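Local structure of methane monooxygenase hydroxylase, MmoD (Methylosinus sporium, 6D7K) at residues A14-I19 with E26-D31; W38-D43 with H64-F69. The protein probably binds the hydroxylase component of soluble methane monooxygenase and restrains its activity. One frame throughout, in Å; residues are numbered along the deposited sequence.

Interaction 1 (A14-I19 with E26-D31); sequences ASRILI and EAFTVD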
loop_
_atom_site.group_PDB
_atom_site.type_symbol
_atom_site.label_atom_id
_atom_site.label_comp_id
_atom_site.label_asym_id
_atom_site.label_seq_id
_atom_site.Cartn_x
_atom_site.Cartn_y
_atom_site.Cartn_z
ATOM N N ALA H 14 -25.622 5.655 27.537
ATOM C CA ALA H 14 -25.560 5.496 26.091
ATOM C C ALA H 14 -24.133 5.525 25.557
ATOM O O ALA H 14 -23.910 5.216 24.380
ATOM C CB ALA H 14 -26.379 6.599 25.406
ATOM N N SER H 15 -23.167 5.876 26.389
ATOM C CA SER H 15 -21.842 6.171 25.889
ATOM C C SER H 15 -21.026 4.888 25.791
ATOM O O SER H 15 -21.491 3.791 26.106
ATOM C CB SER H 15 -21.158 7.204 26.785
ATOM O OG SER H 15 -20.564 6.602 27.925
ATOM N N ARG H 16 -19.801 5.033 25.308
ATOM C CA ARG H 16 -18.800 4.005 25.467
ATOM C C ARG H 16 -18.209 4.090 26.870
ATOM O O ARG H 16 -18.351 5.096 27.576
ATOM C CB ARG H 16 -17.710 4.169 24.418
ATOM C CG ARG H 16 -16.936 5.415 24.597
ATOM C CD ARG H 16 -15.819 5.512 23.602
ATOM N NE ARG H 16 -14.834 6.510 24.014
ATOM C CZ ARG H 16 -13.702 6.746 23.363
ATOM N NH1 ARG H 16 -13.418 6.054 22.269
ATOM N NH2 ARG H 16 -12.851 7.666 23.811
ATOM N N ILE H 17 -17.513 3.027 27.262
ATOM C CA ILE H 17 -17.096 2.813 28.641
ATOM C C ILE H 17 -15.606 2.524 28.636
ATOM O O ILE H 17 -15.136 1.727 27.821
ATOM C CB ILE H 17 -17.884 1.646 29.279
ATOM C CG1 ILE H 17 -19.368 1.998 29.394
ATOM C CG2 ILE H 17 -17.303 1.223 30.630
ATOM C CD1 ILE H 17 -19.675 2.924 30.522
ATOM N N LEU H 18 -14.863 3.168 29.532
ATOM C CA LEU H 18 -13.423 2.955 29.635
ATOM C C LEU H 18 -13.138 1.735 30.504
ATOM O O LEU H 18 -13.436 1.744 31.702
ATOM C CB LEU H 18 -12.750 4.186 30.229
ATOM C CG LEU H 18 -11.267 3.956 30.476
ATOM C CD1 LEU H 18 -10.520 4.113 29.170
ATOM C CD2 LEU H 18 -10.754 4.915 31.503
ATOM N N ILE H 19 -12.536 0.697 29.924
ATOM C CA ILE H 19 -12.284 -0.534 30.662
ATOM C C ILE H 19 -10.808 -0.759 30.994
ATOM O O ILE H 19 -10.504 -1.627 31.829
ATOM C CB ILE H 19 -12.867 -1.769 29.929
ATOM C CG1 ILE H 19 -12.314 -1.914 28.507
ATOM C CG2 ILE H 19 -14.385 -1.714 29.902
ATOM C CD1 ILE H 19 -12.619 -3.273 27.863
ATOM N N GLU H 26 -4.976 2.257 26.614
ATOM C CA GLU H 26 -6.373 2.472 26.959
ATOM C C GLU H 26 -7.229 1.491 26.169
ATOM O O GLU H 26 -6.872 1.117 25.047
ATOM C CB GLU H 26 -6.822 3.899 26.658
ATOM C CG GLU H 26 -6.127 4.937 27.506
ATOM C CD GLU H 26 -6.841 6.280 27.501
ATOM O OE1 GLU H 26 -6.915 6.912 26.422
ATOM O OE2 GLU H 26 -7.332 6.697 28.583
ATOM N N ALA H 27 -8.364 1.075 26.742
ATOM C CA ALA H 27 -9.308 0.239 26.004
ATOM C C ALA H 27 -10.735 0.669 26.300
ATOM O O ALA H 27 -11.094 0.897 27.457
ATOM C CB ALA H 27 -9.121 -1.242 26.338
ATOM N N PHE H 28 -11.545 0.781 25.259
ATOM C CA PHE H 28 -12.940 1.157 25.400
ATOM C C PHE H 28 -13.814 0.009 24.918
ATOM O O PHE H 28 -13.373 -0.842 24.141
ATOM C CB PHE H 28 -13.254 2.436 24.617
ATOM C CG PHE H 28 -12.508 3.659 25.125
ATOM C CD1 PHE H 28 -11.198 3.923 24.714
ATOM C CD2 PHE H 28 -13.113 4.539 26.018
ATOM C CE1 PHE H 28 -10.518 5.043 25.193
ATOM C CE2 PHE H 28 -12.427 5.644 26.505
ATOM C CZ PHE H 28 -11.137 5.902 26.086
ATOM N N THR H 29 -15.061 0.047 25.307
ATOM C CA THR H 29 -16.074 -0.885 24.894
ATOM C C THR H 29 -17.440 -0.238 24.822
ATOM O O THR H 29 -17.782 0.532 25.615
ATOM C CB THR H 29 -16.097 -2.161 25.720
ATOM O OG1 THR H 29 -16.921 -3.087 25.065
ATOM C CG2 THR H 29 -16.651 -1.933 26.984
ATOM N N VAL H 30 -18.204 -0.574 23.819
ATOM C CA VAL H 30 -19.510 -0.043 23.636
ATOM C C VAL H 30 -20.502 -1.126 23.282
ATOM O O VAL H 30 -20.207 -1.988 22.563
ATOM C CB VAL H 30 -19.485 1.034 22.573
ATOM C CG1 VAL H 30 -19.204 0.453 21.242
ATOM C CG2 VAL H 30 -20.769 1.759 22.505
ATOM N N ASP H 31 -21.688 -1.043 23.852
ATOM C CA ASP H 31 -22.797 -1.943 23.672
ATOM C C ASP H 31 -23.507 -1.589 22.411
ATOM O O ASP H 31 -23.997 -0.529 22.271
ATOM C CB ASP H 31 -23.741 -1.701 24.822
ATOM C CG ASP H 31 -24.745 -2.768 25.013
ATOM O OD1 ASP H 31 -24.880 -3.650 24.188
ATOM O OD2 ASP H 31 -25.417 -2.726 26.024
HETATM O O HOH W 1 -22.598 1.262 25.674
#
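The backbone oxygen of Ile17 is gripped twice from across the hairpin. Thr29 N donates to Ile17 O at 3.0 Å, the donor lying in the carbonyl plane, and Phe28 CA lends a weaker CA-H...O contact to the same oxygen at 3.3 Å. Ile17 N returns a bond to Thr29 O, so Ile17 and Thr29 form an antiparallel hydrogen-bonded pair, while Leu18 and Phe28 form the next, non-hydrogen-bonded one. The ladder goes on with Ile19 N bound to Ala27 O at 2.9 Å, nearly along the C=O axis. Beyond the other end, one water bridges Ser15 O and Asp31 N.

On the face bearing Phe28, the aromatic ring is sandwiched. Arg16, its CG in the crowded position between N and carbonyl carbon (chi1 66°) and its chain extended to NE, lays its guanidinium flat on one side, the planes 16° apart. Arg16 CZ stands 3.5 Å from the centroid of the Phe28 ring, a cation-pi stack, while Arg16 NH1 makes a salt bridge with Glu39. Leu18 CD1 covers the opposite face as a CH-pi contact, 3.6 Å from Phe28 CE2. An alanine in place of Phe28 removes the ring that both Arg16 and Leu18 lie on, and the arginine would probably be less firmly oriented.

The other face suits branched aliphatic residues: Ile19 CG2 meets Thr29 CG2 at 3.7 Å, and Ile19 CG1 packs 3.9 Å from Ala27 CB, a small methyl that lets the two side chains lie close. Thr29 turns its hydroxyl to Ser58 OG. Ile17, Ile19 and Ala27 reach helix 55-74 through Phe55 and Val62, while strand 36-42 flanks 25-31 on the side away from edge strand 17-21.

Interaction 2 (W38-D43 with H64-F69); sequences WEILRD and HVLSHF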
loop_
_atom_site.group_PDB
_atom_site.type_symbol
_atom_site.label_atom_id
_atom_site.label_comp_id
_atom_site.label_asym_id
_atom_site.label_seq_id
_atom_site.Cartn_x
_atom_site.Cartn_y
_atom_site.Cartn_z
ATOM N N TRP H 38 -14.994 -3.331 21.087
ATOM C CA TRP H 38 -13.951 -2.753 21.907
ATOM C C TRP H 38 -12.769 -2.352 21.032
ATOM O O TRP H 38 -12.584 -2.874 19.931
ATOM C CB TRP H 38 -13.513 -3.730 23.011
ATOM C CG TRP H 38 -13.254 -5.163 22.592
ATOM C CD1 TRP H 38 -14.108 -6.226 22.727
ATOM C CD2 TRP H 38 -12.048 -5.698 22.028
ATOM N NE1 TRP H 38 -13.512 -7.378 22.269
ATOM C CE2 TRP H 38 -12.248 -7.076 21.834
ATOM C CE3 TRP H 38 -10.824 -5.142 21.661
ATOM C CZ2 TRP H 38 -11.277 -7.897 21.295
ATOM C CZ3 TRP H 38 -9.864 -5.966 21.127
ATOM C CH2 TRP H 38 -10.096 -7.325 20.944
ATOM N N GLU H 39 -11.982 -1.391 21.531
ATOM C CA GLU H 39 -10.763 -0.924 20.877
ATOM C C GLU H 39 -9.678 -0.699 21.919
ATOM O O GLU H 39 -9.961 -0.384 23.080
ATOM C CB GLU H 39 -10.987 0.368 20.103
ATOM C CG GLU H 39 -12.019 1.231 20.747
ATOM C CD GLU H 39 -12.080 2.616 20.142
ATOM O OE1 GLU H 39 -12.915 3.436 20.610
ATOM O OE2 GLU H 39 -11.301 2.881 19.197
ATOM N N ILE H 40 -8.432 -0.848 21.486
ATOM C CA ILE H 40 -7.265 -0.658 22.334
ATOM C C ILE H 40 -6.408 0.440 21.722
ATOM O O ILE H 40 -6.171 0.439 20.507
ATOM C CB ILE H 40 -6.463 -1.961 22.473
ATOM C CG1 ILE H 40 -7.362 -3.077 23.013
ATOM C CG2 ILE H 40 -5.226 -1.731 23.352
ATOM C CD1 ILE H 40 -6.684 -4.455 23.047
ATOM N N LEU H 41 -5.948 1.380 22.553
ATOM C CA LEU H 41 -5.080 2.462 22.090
ATOM C C LEU H 41 -3.746 2.374 22.802
ATOM O O LEU H 41 -3.684 2.037 23.990
ATOM C CB LEU H 41 -5.680 3.847 22.314
ATOM C CG LEU H 41 -6.954 4.231 21.560
ATOM C CD1 LEU H 41 -8.039 3.226 21.794
ATOM C CD2 LEU H 41 -7.445 5.607 21.999
ATOM N N ARG H 42 -2.676 2.640 22.058
ATOM C CA ARG H 42 -1.328 2.716 22.608
ATOM C C ARG H 42 -0.838 4.138 22.420
ATOM O O ARG H 42 -0.886 4.667 21.307
ATOM C CB ARG H 42 -0.375 1.729 21.936
ATOM C CG ARG H 42 0.965 1.660 22.632
ATOM C CD ARG H 42 2.038 1.004 21.792
ATOM N NE ARG H 42 1.921 -0.449 21.772
ATOM C CZ ARG H 42 1.547 -1.144 20.701
ATOM N NH1 ARG H 42 1.256 -0.496 19.568
ATOM N NH2 ARG H 42 1.465 -2.480 20.753
ATOM N N ASP H 43 -0.384 4.753 23.509
ATOM C CA ASP H 43 0.079 6.142 23.502
ATOM C C ASP H 43 -0.906 7.037 22.752
ATOM O O ASP H 43 -0.525 7.957 22.030
ATOM C CB ASP H 43 1.493 6.254 22.913
ATOM C CG ASP H 43 2.519 5.358 23.624
ATOM O OD1 ASP H 43 2.636 5.425 24.872
ATOM O OD2 ASP H 43 3.217 4.585 22.921
ATOM N N HIS H 64 -6.482 -10.273 27.468
ATOM C CA HIS H 64 -5.643 -11.199 26.720
ATOM C C HIS H 64 -4.733 -10.438 25.768
ATOM O O HIS H 64 -3.508 -10.600 25.791
ATOM C CB HIS H 64 -6.511 -12.188 25.938
ATOM C CG HIS H 64 -7.060 -13.316 26.757
ATOM N ND1 HIS H 64 -6.308 -14.002 27.686
ATOM C CD2 HIS H 64 -8.282 -13.906 26.752
ATOM C CE1 HIS H 64 -7.049 -14.950 28.233
ATOM N NE2 HIS H 64 -8.251 -14.909 27.687
ATOM N N VAL H 65 -5.327 -9.599 24.912
ATOM C CA VAL H 65 -4.557 -8.882 23.896
ATOM C C VAL H 65 -3.506 -7.992 24.535
ATOM O O VAL H 65 -2.404 -7.837 23.997
ATOM C CB VAL H 65 -5.481 -8.049 22.997
ATOM C CG1 VAL H 65 -4.646 -7.340 21.956
ATOM C CG2 VAL H 65 -6.570 -8.904 22.365
ATOM N N LEU H 66 -3.837 -7.363 25.675
ATOM C CA LEU H 66 -2.865 -6.499 26.353
ATOM C C LEU H 66 -1.710 -7.307 26.935
ATOM O O LEU H 66 -0.551 -6.891 26.852
ATOM C CB LEU H 66 -3.551 -5.670 27.442
ATOM C CG LEU H 66 -4.418 -4.508 26.949
ATOM C CD1 LEU H 66 -4.970 -3.724 28.105
ATOM C CD2 LEU H 66 -3.643 -3.593 26.044
ATOM N N SER H 67 -1.996 -8.459 27.533
ATOM C CA SER H 67 -0.902 -9.311 27.974
ATOM C C SER H 67 0.067 -9.554 26.831
ATOM O O SER H 67 1.282 -9.620 27.039
ATOM C CB SER H 67 -1.451 -10.628 28.517
ATOM O OG SER H 67 -0.745 -11.737 28.001
ATOM N N HIS H 68 -0.452 -9.647 25.609
ATOM C CA HIS H 68 0.401 -9.915 24.463
ATOM C C HIS H 68 1.206 -8.677 24.109
ATOM O O HIS H 68 2.431 -8.741 23.976
ATOM C CB HIS H 68 -0.454 -10.404 23.281
ATOM C CG HIS H 68 0.195 -10.239 21.944
ATOM N ND1 HIS H 68 1.355 -10.898 21.591
ATOM C CD2 HIS H 68 -0.145 -9.478 20.877
ATOM C CE1 HIS H 68 1.705 -10.540 20.367
ATOM N NE2 HIS H 68 0.809 -9.683 19.909
ATOM N N PHE H 69 0.531 -7.534 23.985
ATOM C CA PHE H 69 1.228 -6.272 23.761
ATOM C C PHE H 69 2.303 -6.021 24.813
ATOM O O PHE H 69 3.449 -5.705 24.480
ATOM C CB PHE H 69 0.219 -5.124 23.729
ATOM C CG PHE H 69 -0.632 -5.120 22.503
ATOM C CD1 PHE H 69 -0.406 -6.035 21.495
ATOM C CD2 PHE H 69 -1.642 -4.205 22.339
ATOM C CE1 PHE H 69 -1.186 -6.036 20.348
ATOM C CE2 PHE H 69 -2.426 -4.204 21.187
ATOM C CZ PHE H 69 -2.198 -5.112 20.202
#
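One amphipathic helix lies on one face of a four-stranded antiparallel sheet, and this contact is the part of that layer where inner strand 36-42 meets helix 55-74. Within the two segments the axes come within 10.6 Å and diverge by only 21°, a spacing bridged by side chains; no hydrogen bond crosses it. Trp38, Ile40 and Arg42, every second residue of the strand, direct their CB atoms at the helix; Val65 and Phe69, one turn apart, answer them, with Leu66 alongside.

Ile40 is the central residue of the contact, and its two branches serve different partners. With CG1 anti to the carbonyl carbon, Ile40 CD1 reaches Val65 CG1 at 3.7 Å. Its CG2 branch slides past Leu66 in the opposite sense, Ile40 CG2 touching Leu66 CD2 at 3.6 Å, and also comes up to the edge of the Phe69 ring. A beta-branched residue suits this place because it can fill both directions at once. Earlier in the strand, Trp38 CH2, at the far end of the indole, lies 4.1 Å from Val65 CG2.

Arg42 bends at chi3 (-78°) to bring Arg42 NH2 over a face of Phe69, 3.8 Å from Phe69 CG. The cation-pi contact is loose, Arg42 CZ being 5.0 Å from the ring centroid of Phe69 and the planes tilted by 46°. Val65 O lies over the opposite face of the ring.

Arg42 NE is held by Tyr25 OH, and Tyr25, on strand 25-31, also packs against Leu66 and Phe69. On the other flank, Val47 of strand 45-52 touches both Arg42 and Phe69.

The two contacts lie about 14 Å apart between centres and follow each other along the chain: the hairpin of 14-19 with 26-31 closes before 38-43 pairs with 64-69. They meet in one antiparallel sheet, where strands 25-31 and 36-42 are neighbours, probably joined by bonds such as Phe28 N to Glu39 O at 2.9 Å. Interaction 1 ties the edge strand 17-21 into the sheet, whereas interaction 2 fastens an inner strand to the helix. Helix 55-74 covers residues of both, so it unites edge and centre in one core. The same helix carries His64 and His68, whose ND1 atoms hydrogen-bond to the chain of another protein, so the sheet-backed helix presents part of the binding surface.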